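Local structure of peroxisomal acyl-CoA oxidase 1A (Solanum lycopersicum, 2FON) at residues Leu389-Ala394 with Gly472-Met477; Lys400-Ser405 with Ala541-Cys546; Leu449-Ala454 with Glu533-Leu538; Glu504-Arg509 with Leu580-Lys585. The protein probably catalyses the FAD-dependent first step of peroxisomal beta-oxidation, oxidising acyl-CoA to enoyl-CoA and passing the electrons to oxygen. All blocks are in the same frame, centred on the assembly; numbering follows the deposited sequence.

Contact 1 of 4, residues Leu389-Ala394 with Gly472-Met477; sequences LPEAHA and GTVSYM
Glu391 meets Thr473 through one carboxylate oxygen, and that oxygen holds both hydrogen bonds of the contact. Thr473 N donates to Glu391 OE2 at 3.0 Å, with a nearly straight N-H...O angle of 164°. This donor comes from well above the carboxylate plane. Thr473 OG1 also donates to Glu391 OE2, at 3.0 Å, where OE2 accepts with its anti lone pair, the one away from OE1. The threonine can offer both groups at once because its OG1 sits between its own N and carbonyl carbon (chi1 67°). Glu391 reaches across with CG anti to its backbone N and a bend at chi2 (-105°).

Van der Waals contacts flank this grip. Gly472 CA lies 3.7 Å from Glu391 OE2. Val474 CG2 makes a distant approach to Glu391 CG, at 4.5 Å. Outside the pair, Thr473 packs on Ile549 and Trp369, and Val474 on Leu457 and His545.

An alanine at Glu391 would remove the carboxylate, and Thr473 N and OG1 would probably lose the acceptor they share, leaving the loop less firmly tied to the helix.

The contact pins the start of a short 3-10 segment to the first turn of helix 389-417. Two donors converging on one oxygen of a buried glutamate are consistent with an ionised carboxylate, stabilised without a basic partner in either segment.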
loop_
_atom_site.group_PDB
_atom_site.type_symbol
_atom_site.label_atom_id
_atom_site.label_comp_id
_atom_site.label_asym_id
_atom_site.label_seq_id
_atom_site.Cartn_x
_atom_site.Cartn_y
_atom_site.Cartn_z
ATOM N N LEU B 389 -16.906 -18.815 -24.717
ATOM C CA LEU B 389 -16.959 -17.432 -24.303
ATOM C C LEU B 389 -17.073 -17.257 -22.786
ATOM O O LEU B 389 -16.311 -16.507 -22.222
ATOM C CB LEU B 389 -18.127 -16.761 -25.021
ATOM C CG LEU B 389 -17.994 -15.406 -25.706
ATOM C CD1 LEU B 389 -16.970 -15.472 -26.801
ATOM C CD2 LEU B 389 -19.351 -15.048 -26.291
ATOM N N PRO B 390 -18.032 -17.929 -22.115
ATOM C CA PRO B 390 -18.041 -17.839 -20.646
ATOM C C PRO B 390 -16.673 -18.058 -20.041
ATOM O O PRO B 390 -16.150 -17.190 -19.317
ATOM C CB PRO B 390 -18.956 -18.984 -20.246
ATOM C CG PRO B 390 -19.943 -19.051 -21.396
ATOM C CD PRO B 390 -19.151 -18.756 -22.619
ATOM N N GLU B 391 -16.093 -19.215 -20.353
ATOM C CA GLU B 391 -14.751 -19.555 -19.898
ATOM C C GLU B 391 -13.762 -18.472 -20.253
ATOM O O GLU B 391 -12.971 -18.134 -19.436
ATOM C CB GLU B 391 -14.298 -20.902 -20.460
ATOM C CG GLU B 391 -12.902 -21.372 -19.991
ATOM C CD GLU B 391 -11.797 -21.227 -21.064
ATOM O OE1 GLU B 391 -12.107 -21.287 -22.300
ATOM O OE2 GLU B 391 -10.613 -21.081 -20.656
ATOM N N ALA B 392 -13.794 -17.926 -21.464
ATOM C CA ALA B 392 -12.858 -16.861 -21.836
ATOM C C ALA B 392 -13.069 -15.648 -20.950
ATOM O O ALA B 392 -12.080 -15.107 -20.412
ATOM C CB ALA B 392 -12.999 -16.492 -23.274
ATOM N N HIS B 393 -14.340 -15.249 -20.764
ATOM C CA HIS B 393 -14.689 -14.124 -19.895
ATOM C C HIS B 393 -14.191 -14.336 -18.459
ATOM O O HIS B 393 -13.441 -13.512 -17.932
ATOM C CB HIS B 393 -16.198 -13.797 -19.903
ATOM C CG HIS B 393 -16.585 -12.722 -18.918
ATOM N ND1 HIS B 393 -17.188 -11.538 -19.301
ATOM C CD2 HIS B 393 -16.428 -12.643 -17.566
ATOM C CE1 HIS B 393 -17.380 -10.776 -18.232
ATOM N NE2 HIS B 393 -16.933 -11.426 -17.166
ATOM N N ALA B 394 -14.599 -15.424 -17.824
ATOM C CA ALA B 394 -14.149 -15.693 -16.462
ATOM C C ALA B 394 -12.599 -15.741 -16.310
ATOM O O ALA B 394 -12.015 -15.201 -15.377
ATOM C CB ALA B 394 -14.766 -16.976 -15.957
ATOM N N GLY B 472 -11.292 -25.539 -21.796
ATOM C CA GLY B 472 -10.163 -24.655 -21.528
ATOM C C GLY B 472 -9.660 -24.799 -20.103
ATOM O O GLY B 472 -9.476 -25.911 -19.599
ATOM N N THR B 473 -9.493 -23.646 -19.459
ATOM C CA THR B 473 -9.022 -23.492 -18.086
ATOM C C THR B 473 -9.883 -24.135 -16.973
ATOM O O THR B 473 -9.442 -24.196 -15.824
ATOM C CB THR B 473 -8.822 -21.979 -17.753
ATOM O OG1 THR B 473 -10.091 -21.322 -17.753
ATOM C CG2 THR B 473 -7.962 -21.307 -18.786
ATOM N N VAL B 474 -11.095 -24.601 -17.278
ATOM C CA VAL B 474 -11.810 -25.400 -16.290
ATOM C C VAL B 474 -11.947 -26.828 -16.714
ATOM O O VAL B 474 -12.835 -27.545 -16.239
ATOM C CB VAL B 474 -13.204 -24.856 -15.922
ATOM C CG1 VAL B 474 -13.082 -23.609 -15.070
ATOM C CG2 VAL B 474 -14.012 -24.619 -17.155
ATOM N N SER B 475 -11.065 -27.279 -17.594
ATOM C CA SER B 475 -11.148 -28.669 -17.975
ATOM C C SER B 475 -10.782 -29.594 -16.780
ATOM O O SER B 475 -11.258 -30.716 -16.686
ATOM C CB SER B 475 -10.328 -28.933 -19.220
ATOM O OG SER B 475 -9.185 -29.678 -18.872
ATOM N N TYR B 476 -9.978 -29.107 -15.844
ATOM C CA TYR B 476 -9.736 -29.863 -14.625
ATOM C C TYR B 476 -10.999 -30.235 -13.859
ATOM O O TYR B 476 -11.058 -31.315 -13.301
ATOM C CB TYR B 476 -8.754 -29.172 -13.711
ATOM C CG TYR B 476 -9.270 -27.919 -13.003
ATOM C CD1 TYR B 476 -9.758 -27.991 -11.700
ATOM C CD2 TYR B 476 -9.220 -26.669 -13.615
ATOM C CE1 TYR B 476 -10.184 -26.870 -11.029
ATOM C CE2 TYR B 476 -9.662 -25.548 -12.963
ATOM C CZ TYR B 476 -10.141 -25.645 -11.657
ATOM O OH TYR B 476 -10.593 -24.521 -10.979
ATOM N N MET B 477 -12.020 -29.389 -13.852
ATOM C CA MET B 477 -13.242 -29.718 -13.113
ATOM C C MET B 477 -14.003 -30.925 -13.651
ATOM O O MET B 477 -14.950 -31.429 -13.006
ATOM C CB MET B 477 -14.164 -28.538 -13.067
ATOM C CG MET B 477 -13.499 -27.342 -12.459
ATOM S SD MET B 477 -14.622 -26.772 -11.202
ATOM C CE MET B 477 -13.720 -25.389 -10.486
#

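Contact 2 of 4, residues Lys400-Ser405 with Ala541-Cys546; sequences KSLTTS and AAVAHC
Val543 is the first residue of 541-546 to meet Leu402 on the other helix. Its CG1 touches Leu402 CD1 at 3.8 Å. CG1 stands anti to the valine's backbone N (chi1 178°), and the two side chains cross at about a right angle. Ala544 points away from this contact and packs on Arg509 and Met513. His545 takes no part in the contact; its ND1 is hydrogen-bonded to Tyr476 OH.

Cys546, one turn after Val543, closes the contact. Its CB lies 4.0 Å from Leu402 CD2 and 4.1 Å from Leu402 CB. The sulfur takes no part in this touch; the methylene does the packing. Leu402 therefore straddles the two residues, with one methyl on Val543 and the other on Cys546. The fork reaches them with CG anti to the leucine's backbone N (chi1 -165°).

Behind Leu402, hydroxyls bind back to their own helix. Thr404 OG1 donates to Lys400 O at 2.8 Å, and Ser405 OG to Ser401 O at 3.1 Å. In each case the hydroxyl and the backbone N of the same residue reach the carbonyl oxygen from opposite faces of its plane. Lys400 NZ binds Ala439 O, Gly444 O and Asn446 OD1, around the loop that holds the FAD-binding Asp445.

The arrangement is apolar helix-to-helix packing in the all-helical C-terminal half of an acyl-CoA oxidase. It joins helix 389-417 of the C-alpha1 region to helix 535-558 of the C-terminal region, with FAD about 13 Å from the side chain of Val543.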
loop_
_atom_site.group_PDB
_atom_site.type_symbol
_atom_site.label_atom_id
_atom_site.label_comp_id
_atom_site.label_asym_id
_atom_site.label_seq_id
_atom_site.Cartn_x
_atom_site.Cartn_y
_atom_site.Cartn_z
ATOM N N LYS B 400 -7.142 -10.619 -14.561
ATOM C CA LYS B 400 -6.950 -9.172 -14.365
ATOM C C LYS B 400 -6.928 -8.888 -12.880
ATOM O O LYS B 400 -6.037 -8.204 -12.369
ATOM C CB LYS B 400 -8.108 -8.389 -15.019
ATOM C CG LYS B 400 -8.022 -6.868 -15.092
ATOM C CD LYS B 400 -8.309 -6.260 -13.731
ATOM C CE LYS B 400 -8.832 -4.810 -13.789
ATOM N NZ LYS B 400 -9.156 -4.305 -12.379
ATOM N N SER B 401 -7.926 -9.416 -12.170
ATOM C CA SER B 401 -8.018 -9.222 -10.715
ATOM C C SER B 401 -6.789 -9.731 -9.972
ATOM O O SER B 401 -6.189 -9.037 -9.178
ATOM C CB SER B 401 -9.211 -9.995 -10.204
ATOM O OG SER B 401 -9.457 -9.630 -8.879
ATOM N N LEU B 402 -6.429 -10.978 -10.256
ATOM C CA LEU B 402 -5.355 -11.610 -9.556
ATOM C C LEU B 402 -4.122 -10.762 -9.707
ATOM O O LEU B 402 -3.489 -10.396 -8.672
ATOM C CB LEU B 402 -5.053 -12.950 -10.133
ATOM C CG LEU B 402 -4.203 -13.639 -9.104
ATOM C CD1 LEU B 402 -5.074 -13.958 -7.902
ATOM C CD2 LEU B 402 -3.595 -14.864 -9.692
ATOM N N THR B 403 -3.796 -10.441 -10.968
ATOM C CA THR B 403 -2.501 -9.835 -11.229
ATOM C C THR B 403 -2.449 -8.394 -10.797
ATOM O O THR B 403 -1.395 -7.938 -10.303
ATOM C CB THR B 403 -2.051 -9.915 -12.675
ATOM O OG1 THR B 403 -2.993 -9.243 -13.474
ATOM C CG2 THR B 403 -1.883 -11.396 -13.173
ATOM N N THR B 404 -3.560 -7.666 -10.914
ATOM C CA THR B 404 -3.484 -6.313 -10.428
ATOM C C THR B 404 -3.433 -6.196 -8.896
ATOM O O THR B 404 -2.875 -5.233 -8.423
ATOM C CB THR B 404 -4.527 -5.405 -11.013
ATOM O OG1 THR B 404 -5.839 -5.946 -10.743
ATOM C CG2 THR B 404 -4.293 -5.198 -12.525
ATOM N N SER B 405 -3.954 -7.151 -8.108
ATOM C CA SER B 405 -3.687 -7.091 -6.653
ATOM C C SER B 405 -2.283 -7.473 -6.305
ATOM O O SER B 405 -1.699 -6.906 -5.363
ATOM C CB SER B 405 -4.538 -8.036 -5.834
ATOM O OG SER B 405 -5.824 -7.982 -6.307
ATOM N N ALA B 541 -12.218 -19.063 -3.313
ATOM C CA ALA B 541 -12.202 -20.078 -4.360
ATOM C C ALA B 541 -11.757 -19.512 -5.722
ATOM O O ALA B 541 -10.779 -19.972 -6.303
ATOM C CB ALA B 541 -13.548 -20.727 -4.472
ATOM N N ALA B 542 -12.457 -18.501 -6.224
ATOM C CA ALA B 542 -12.018 -17.765 -7.427
ATOM C C ALA B 542 -10.503 -17.440 -7.456
ATOM O O ALA B 542 -9.832 -17.638 -8.510
ATOM C CB ALA B 542 -12.780 -16.542 -7.578
ATOM N N VAL B 543 -9.947 -16.982 -6.320
ATOM C CA VAL B 543 -8.509 -16.721 -6.255
ATOM C C VAL B 543 -7.758 -17.995 -6.547
ATOM O O VAL B 543 -6.939 -18.028 -7.448
ATOM C CB VAL B 543 -8.004 -15.964 -4.937
ATOM C CG1 VAL B 543 -6.469 -15.789 -4.931
ATOM C CG2 VAL B 543 -8.669 -14.562 -4.783
ATOM N N ALA B 544 -8.079 -19.054 -5.830
ATOM C CA ALA B 544 -7.372 -20.342 -5.999
ATOM C C ALA B 544 -7.318 -20.820 -7.484
ATOM O O ALA B 544 -6.262 -21.248 -7.995
ATOM C CB ALA B 544 -7.992 -21.409 -5.092
ATOM N N HIS B 545 -8.465 -20.700 -8.156
ATOM C CA HIS B 545 -8.593 -20.985 -9.587
ATOM C C HIS B 545 -7.690 -20.125 -10.453
ATOM O O HIS B 545 -6.999 -20.649 -11.332
ATOM C CB HIS B 545 -10.053 -20.883 -10.031
ATOM C CG HIS B 545 -10.246 -20.935 -11.516
ATOM N ND1 HIS B 545 -10.111 -22.101 -12.253
ATOM C CD2 HIS B 545 -10.598 -19.968 -12.400
ATOM C CE1 HIS B 545 -10.351 -21.840 -13.525
ATOM N NE2 HIS B 545 -10.640 -20.550 -13.645
ATOM N N CYS B 546 -7.688 -18.819 -10.206
ATOM C CA CYS B 546 -6.799 -17.937 -10.940
ATOM C C CYS B 546 -5.313 -18.276 -10.750
ATOM O O CYS B 546 -4.531 -18.280 -11.701
ATOM C CB CYS B 546 -7.082 -16.478 -10.613
ATOM S SG CYS B 546 -8.798 -15.993 -11.141
#

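Contact 3 of 4, residues Leu449-Ala454 with Glu533-Leu538; sequences LQLQVA and ELAADL
Leu451 lays its CD2 methyl over Ala535, 3.9 Å from Ala535 CB and 4.0 Å from Ala535 O. Its CB does not aim at the other helix. The end of the side chain swings nearer, with CG anti to the carbonyl carbon (chi1 -67°). Ala535 has just a methyl to offer from its side, so the leucine does most of the reaching.

One turn further on, the helices come closer. Ala454 CB meets Leu538 CB at 3.7 Å, and both bonds from CA to CB point across the gap. The CA atoms of these two residues are 5.5 Å apart. Such a close backbone approach is possible because alanine is so small. Ala454 CB also lies 4.0 Å from Leu538 O, and the rest of the leucine extends past the alanine to pack on Cys517. Both pairs are apolar. Each segment contributes residues three apart, Leu451 and Ala454 on one, Ala535 and Leu538 on the other.

Leu451 belongs to the FAD pocket and touches the cofactor, with its side chain about 4 Å away. Its packing on Ala535 probably helps to place a residue of the pocket wall.

Around the contact, helix 446-462 packs on both helix 389-417, through Leu449 and Val453, and helix 535-558. Helix 499-521 takes up Leu538 and Leu534. The second subunit borders helix 535-558, where its Thr348 packs on Ala535 and its Asn605 on Asp537.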
loop_
_atom_site.group_PDB
_atom_site.type_symbol
_atom_site.label_atom_id
_atom_site.label_comp_id
_atom_site.label_asym_id
_atom_site.label_seq_id
_atom_site.Cartn_x
_atom_site.Cartn_y
_atom_site.Cartn_z
ATOM N N LEU B 449 -14.872 -8.456 -9.977
ATOM C CA LEU B 449 -14.541 -9.404 -10.981
ATOM C C LEU B 449 -14.389 -10.794 -10.390
ATOM O O LEU B 449 -14.705 -11.800 -11.064
ATOM C CB LEU B 449 -13.286 -8.999 -11.714
ATOM C CG LEU B 449 -13.461 -7.782 -12.593
ATOM C CD1 LEU B 449 -12.101 -7.413 -13.076
ATOM C CD2 LEU B 449 -14.337 -8.113 -13.706
ATOM N N GLN B 450 -13.899 -10.918 -9.160
ATOM C CA GLN B 450 -13.744 -12.288 -8.694
ATOM C C GLN B 450 -15.057 -12.909 -8.257
ATOM O O GLN B 450 -15.143 -14.109 -8.208
ATOM C CB GLN B 450 -12.604 -12.469 -7.706
ATOM C CG GLN B 450 -11.265 -12.106 -8.318
ATOM C CD GLN B 450 -10.390 -13.304 -8.634
ATOM O OE1 GLN B 450 -10.831 -14.443 -8.512
ATOM N NE2 GLN B 450 -9.138 -13.058 -9.055
ATOM N N LEU B 451 -16.103 -12.128 -8.024
ATOM C CA LEU B 451 -17.373 -12.782 -7.778
ATOM C C LEU B 451 -17.888 -13.296 -9.102
ATOM O O LEU B 451 -18.492 -14.357 -9.150
ATOM C CB LEU B 451 -18.374 -11.863 -7.114
ATOM C CG LEU B 451 -18.131 -11.374 -5.661
ATOM C CD1 LEU B 451 -18.937 -10.102 -5.391
ATOM C CD2 LEU B 451 -18.513 -12.420 -4.663
ATOM N N GLN B 452 -17.635 -12.582 -10.205
ATOM C CA GLN B 452 -17.952 -13.145 -11.541
ATOM C C GLN B 452 -17.250 -14.459 -11.774
ATOM O O GLN B 452 -17.877 -15.409 -12.246
ATOM C CB GLN B 452 -17.585 -12.209 -12.661
ATOM C CG GLN B 452 -18.727 -11.351 -13.007
ATOM C CD GLN B 452 -18.314 -9.934 -13.315
ATOM O OE1 GLN B 452 -17.477 -9.685 -14.191
ATOM N NE2 GLN B 452 -18.904 -8.990 -12.603
ATOM N N VAL B 453 -15.958 -14.537 -11.452
ATOM C CA VAL B 453 -15.258 -15.805 -11.620
ATOM C C VAL B 453 -15.958 -16.927 -10.842
ATOM O O VAL B 453 -16.288 -17.945 -11.399
ATOM C CB VAL B 453 -13.734 -15.682 -11.336
ATOM C CG1 VAL B 453 -13.083 -17.053 -11.408
ATOM C CG2 VAL B 453 -13.068 -14.696 -12.347
ATOM N N ALA B 454 -16.260 -16.676 -9.573
ATOM C CA ALA B 454 -16.996 -17.595 -8.684
ATOM C C ALA B 454 -18.266 -18.163 -9.271
ATOM O O ALA B 454 -18.415 -19.415 -9.311
ATOM C CB ALA B 454 -17.330 -16.918 -7.391
ATOM N N GLU B 533 -24.416 -14.458 1.035
ATOM C CA GLU B 533 -23.853 -14.930 2.288
ATOM C C GLU B 533 -22.467 -15.578 2.139
ATOM O O GLU B 533 -21.624 -15.438 2.983
ATOM C CB GLU B 533 -24.835 -15.892 2.957
ATOM C CG GLU B 533 -24.629 -16.050 4.468
ATOM C CD GLU B 533 -25.081 -14.822 5.321
ATOM O OE1 GLU B 533 -25.892 -13.972 4.836
ATOM O OE2 GLU B 533 -24.623 -14.733 6.496
ATOM N N LEU B 534 -22.215 -16.246 1.031
ATOM C CA LEU B 534 -21.004 -17.015 0.906
ATOM C C LEU B 534 -19.944 -16.287 0.112
ATOM O O LEU B 534 -18.906 -16.842 -0.203
ATOM C CB LEU B 534 -21.318 -18.427 0.384
ATOM C CG LEU B 534 -22.243 -19.116 1.418
ATOM C CD1 LEU B 534 -22.769 -20.436 0.995
ATOM C CD2 LEU B 534 -21.551 -19.231 2.765
ATOM N N ALA B 535 -20.160 -15.000 -0.123
ATOM C CA ALA B 535 -19.237 -14.213 -0.936
ATOM C C ALA B 535 -17.726 -14.312 -0.618
ATOM O O ALA B 535 -16.892 -14.340 -1.535
ATOM C CB ALA B 535 -19.661 -12.786 -0.934
ATOM N N ALA B 536 -17.349 -14.341 0.658
ATOM C CA ALA B 536 -15.923 -14.179 0.973
ATOM C C ALA B 536 -15.210 -15.442 0.537
ATOM O O ALA B 536 -14.099 -15.382 -0.029
ATOM C CB ALA B 536 -15.687 -13.871 2.467
ATOM N N ASP B 537 -15.895 -16.566 0.725
ATOM C CA ASP B 537 -15.347 -17.868 0.385
ATOM C C ASP B 537 -15.383 -18.122 -1.123
ATOM O O ASP B 537 -14.493 -18.787 -1.699
ATOM C CB ASP B 537 -16.110 -18.969 1.131
ATOM C CG ASP B 537 -16.504 -18.551 2.573
ATOM O OD1 ASP B 537 -16.811 -19.441 3.361
ATOM O OD2 ASP B 537 -16.523 -17.349 2.947
ATOM N N LEU B 538 -16.414 -17.603 -1.773
ATOM C CA LEU B 538 -16.472 -17.701 -3.197
ATOM C C LEU B 538 -15.220 -17.059 -3.816
ATOM O O LEU B 538 -14.568 -17.674 -4.653
ATOM C CB LEU B 538 -17.773 -17.108 -3.687
ATOM C CG LEU B 538 -18.925 -18.063 -3.325
ATOM C CD1 LEU B 538 -20.246 -17.319 -3.384
ATOM C CD2 LEU B 538 -18.947 -19.357 -4.189
#

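Contact 4 of 4, residues Glu504-Arg509 with Leu580-Lys585; sequences EAFEAR and LFILHK
Phe506 crosses to Ile582 with the outer end of its ring. From CB, which leaves the backbone at an angle to the other helix, the first torsion (chi1 -85°) carries the ring across. CE2 is the first ring atom to touch, 3.9 Å from Ile582 CG2. CZ, at the tip, is 4.2 Å from the same methyl. That methyl lies in the ring plane, so the ring is met at its edge and not over a face. CZ also comes within 4.4 Å of Leu583 N, which approaches obliquely.

Ile582 presents CG2 because this branch is anti to its backbone N. Its longer CG1 branch leads away. The two side chains cross at about a right angle.

Looser approaches widen the contact. Ala505 CB faces Leu583 CD1 at 4.7 Å. Arg509 NH1 passes 4.6 Å from Ile582 CG2, but its charge is matched outside the pair, in a salt bridge with Asp589. The centre of the contact is therefore apolar, with a paired charge at one side.

Helix 499-521 and helix 567-585 meet here within the C-terminal helical region. Phe506 also packs on Leu548 of helix 535-558 and edge-to-face with Phe590. Helix 598-615 takes Leu583 on Ala604, and His584 hydrogen-bonds Glu540 of the second subunit.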
loop_
_atom_site.group_PDB
_atom_site.type_symbol
_atom_site.label_atom_id
_atom_site.label_comp_id
_atom_site.label_asym_id
_atom_site.label_seq_id
_atom_site.Cartn_x
_atom_site.Cartn_y
_atom_site.Cartn_z
ATOM N N GLU B 504 -1.045 -30.836 -10.011
ATOM C CA GLU B 504 -2.112 -31.562 -9.368
ATOM C C GLU B 504 -2.460 -30.900 -8.052
ATOM O O GLU B 504 -3.636 -30.803 -7.721
ATOM C CB GLU B 504 -1.775 -33.007 -9.144
ATOM C CG GLU B 504 -2.982 -33.734 -8.697
ATOM C CD GLU B 504 -2.712 -35.192 -8.418
ATOM O OE1 GLU B 504 -2.184 -35.510 -7.325
ATOM O OE2 GLU B 504 -3.051 -36.024 -9.290
ATOM N N ALA B 505 -1.443 -30.447 -7.321
ATOM C CA ALA B 505 -1.668 -29.847 -6.024
ATOM C C ALA B 505 -2.546 -28.594 -6.143
ATOM O O ALA B 505 -3.391 -28.363 -5.276
ATOM C CB ALA B 505 -0.366 -29.527 -5.337
ATOM N N PHE B 506 -2.367 -27.815 -7.214
ATOM C CA PHE B 506 -3.192 -26.639 -7.410
ATOM C C PHE B 506 -4.604 -26.947 -7.909
ATOM O O PHE B 506 -5.578 -26.254 -7.574
ATOM C CB PHE B 506 -2.481 -25.671 -8.343
ATOM C CG PHE B 506 -1.520 -24.774 -7.641
ATOM C CD1 PHE B 506 -0.220 -25.193 -7.383
ATOM C CD2 PHE B 506 -1.928 -23.539 -7.191
ATOM C CE1 PHE B 506 0.656 -24.382 -6.682
ATOM C CE2 PHE B 506 -1.055 -22.715 -6.489
ATOM C CZ PHE B 506 0.234 -23.143 -6.243
ATOM N N GLU B 507 -4.690 -27.998 -8.721
ATOM C CA GLU B 507 -5.947 -28.496 -9.249
ATOM C C GLU B 507 -6.805 -29.014 -8.120
ATOM O O GLU B 507 -7.971 -28.650 -8.006
ATOM C CB GLU B 507 -5.688 -29.586 -10.281
ATOM C CG GLU B 507 -5.220 -29.039 -11.641
ATOM C CD GLU B 507 -5.069 -30.105 -12.742
ATOM O OE1 GLU B 507 -4.955 -29.710 -13.915
ATOM O OE2 GLU B 507 -5.052 -31.336 -12.478
ATOM N N ALA B 508 -6.207 -29.821 -7.249
ATOM C CA ALA B 508 -6.937 -30.421 -6.129
ATOM C C ALA B 508 -7.512 -29.321 -5.259
ATOM O O ALA B 508 -8.727 -29.221 -5.072
ATOM C CB ALA B 508 -6.030 -31.323 -5.318
ATOM N N ARG B 509 -6.623 -28.472 -4.772
ATOM C CA ARG B 509 -7.000 -27.346 -3.968
ATOM C C ARG B 509 -8.222 -26.595 -4.533
ATOM O O ARG B 509 -9.184 -26.299 -3.805
ATOM C CB ARG B 509 -5.820 -26.397 -3.869
ATOM C CG ARG B 509 -6.170 -25.105 -3.140
ATOM C CD ARG B 509 -5.436 -23.981 -3.741
ATOM N NE ARG B 509 -5.488 -22.787 -2.937
ATOM C CZ ARG B 509 -5.006 -21.624 -3.382
ATOM N NH1 ARG B 509 -4.434 -21.576 -4.584
ATOM N NH2 ARG B 509 -5.094 -20.513 -2.639
ATOM N N LEU B 580 5.458 -22.354 -5.163
ATOM C CA LEU B 580 5.671 -22.754 -3.782
ATOM C C LEU B 580 5.526 -21.606 -2.825
ATOM O O LEU B 580 5.194 -21.805 -1.664
ATOM C CB LEU B 580 7.001 -23.469 -3.612
ATOM C CG LEU B 580 7.011 -24.728 -4.492
ATOM C CD1 LEU B 580 8.308 -25.423 -4.383
ATOM C CD2 LEU B 580 5.844 -25.687 -4.175
ATOM N N PHE B 581 5.722 -20.379 -3.288
ATOM C CA PHE B 581 5.472 -19.246 -2.385
ATOM C C PHE B 581 4.008 -19.224 -2.107
ATOM O O PHE B 581 3.595 -19.002 -0.977
ATOM C CB PHE B 581 5.851 -17.885 -2.968
ATOM C CG PHE B 581 5.453 -16.740 -2.086
ATOM C CD1 PHE B 581 4.278 -16.034 -2.320
ATOM C CD2 PHE B 581 6.234 -16.386 -0.986
ATOM C CE1 PHE B 581 3.891 -14.951 -1.462
ATOM C CE2 PHE B 581 5.886 -15.292 -0.152
ATOM C CZ PHE B 581 4.709 -14.581 -0.389
ATOM N N ILE B 582 3.240 -19.435 -3.164
ATOM C CA ILE B 582 1.825 -19.343 -3.082
ATOM C C ILE B 582 1.358 -20.505 -2.180
ATOM O O ILE B 582 0.518 -20.315 -1.260
ATOM C CB ILE B 582 1.189 -19.395 -4.493
ATOM C CG1 ILE B 582 1.563 -18.166 -5.346
ATOM C CG2 ILE B 582 -0.307 -19.466 -4.391
ATOM C CD1 ILE B 582 1.090 -16.714 -4.772
ATOM N N LEU B 583 1.927 -21.693 -2.409
ATOM C CA LEU B 583 1.491 -22.855 -1.660
ATOM C C LEU B 583 1.673 -22.630 -0.162
ATOM O O LEU B 583 0.819 -23.025 0.618
ATOM C CB LEU B 583 2.185 -24.122 -2.126
ATOM C CG LEU B 583 1.807 -25.418 -1.398
ATOM C CD1 LEU B 583 1.861 -26.634 -2.324
ATOM C CD2 LEU B 583 2.660 -25.648 -0.125
ATOM N N HIS B 584 2.769 -21.980 0.241
ATOM C CA HIS B 584 3.013 -21.704 1.676
ATOM C C HIS B 584 2.060 -20.614 2.211
ATOM O O HIS B 584 1.571 -20.719 3.326
ATOM C CB HIS B 584 4.481 -21.319 1.899
ATOM C CG HIS B 584 4.833 -21.038 3.324
ATOM N ND1 HIS B 584 5.224 -22.030 4.204
ATOM C CD2 HIS B 584 4.878 -19.873 4.025
ATOM C CE1 HIS B 584 5.484 -21.498 5.388
ATOM N NE2 HIS B 584 5.293 -20.190 5.304
ATOM N N LYS B 585 1.809 -19.576 1.414
ATOM C CA LYS B 585 1.027 -18.488 1.855
ATOM C C LYS B 585 -0.387 -18.982 2.165
ATOM O O LYS B 585 -0.984 -18.624 3.181
ATOM C CB LYS B 585 1.039 -17.475 0.722
ATOM C CG LYS B 585 -0.102 -16.496 0.644
ATOM C CD LYS B 585 0.362 -15.173 0.928
ATOM C CE LYS B 585 -0.711 -14.154 0.825
ATOM N NZ LYS B 585 -0.405 -13.426 -0.412
#

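How the contacts relate
From the N terminus, helix 389-417 opens contact 1 and then contact 2. Helix 446-462 opens contact 3. The loop at 472-477 closes contact 1, and helix 499-521 then opens contact 4. Helix 535-558 closes contact 3 at its start and contact 2 soon after. Helix 567-585 closes contact 4 last. Contact 3 lies wholly within the loop of contact 2. Contacts 1 and 4 each cross both and follow each other in series. Gln450 of contact 3 packs on Ala542 of contact 2, whose His545 reaches Tyr476 of contact 1. Contacts 2 and 3 tie the C-alpha1 helices to helix 535-558, contact 1 ties helix 389-417 to a loop, and contact 4 joins two C-terminal helices.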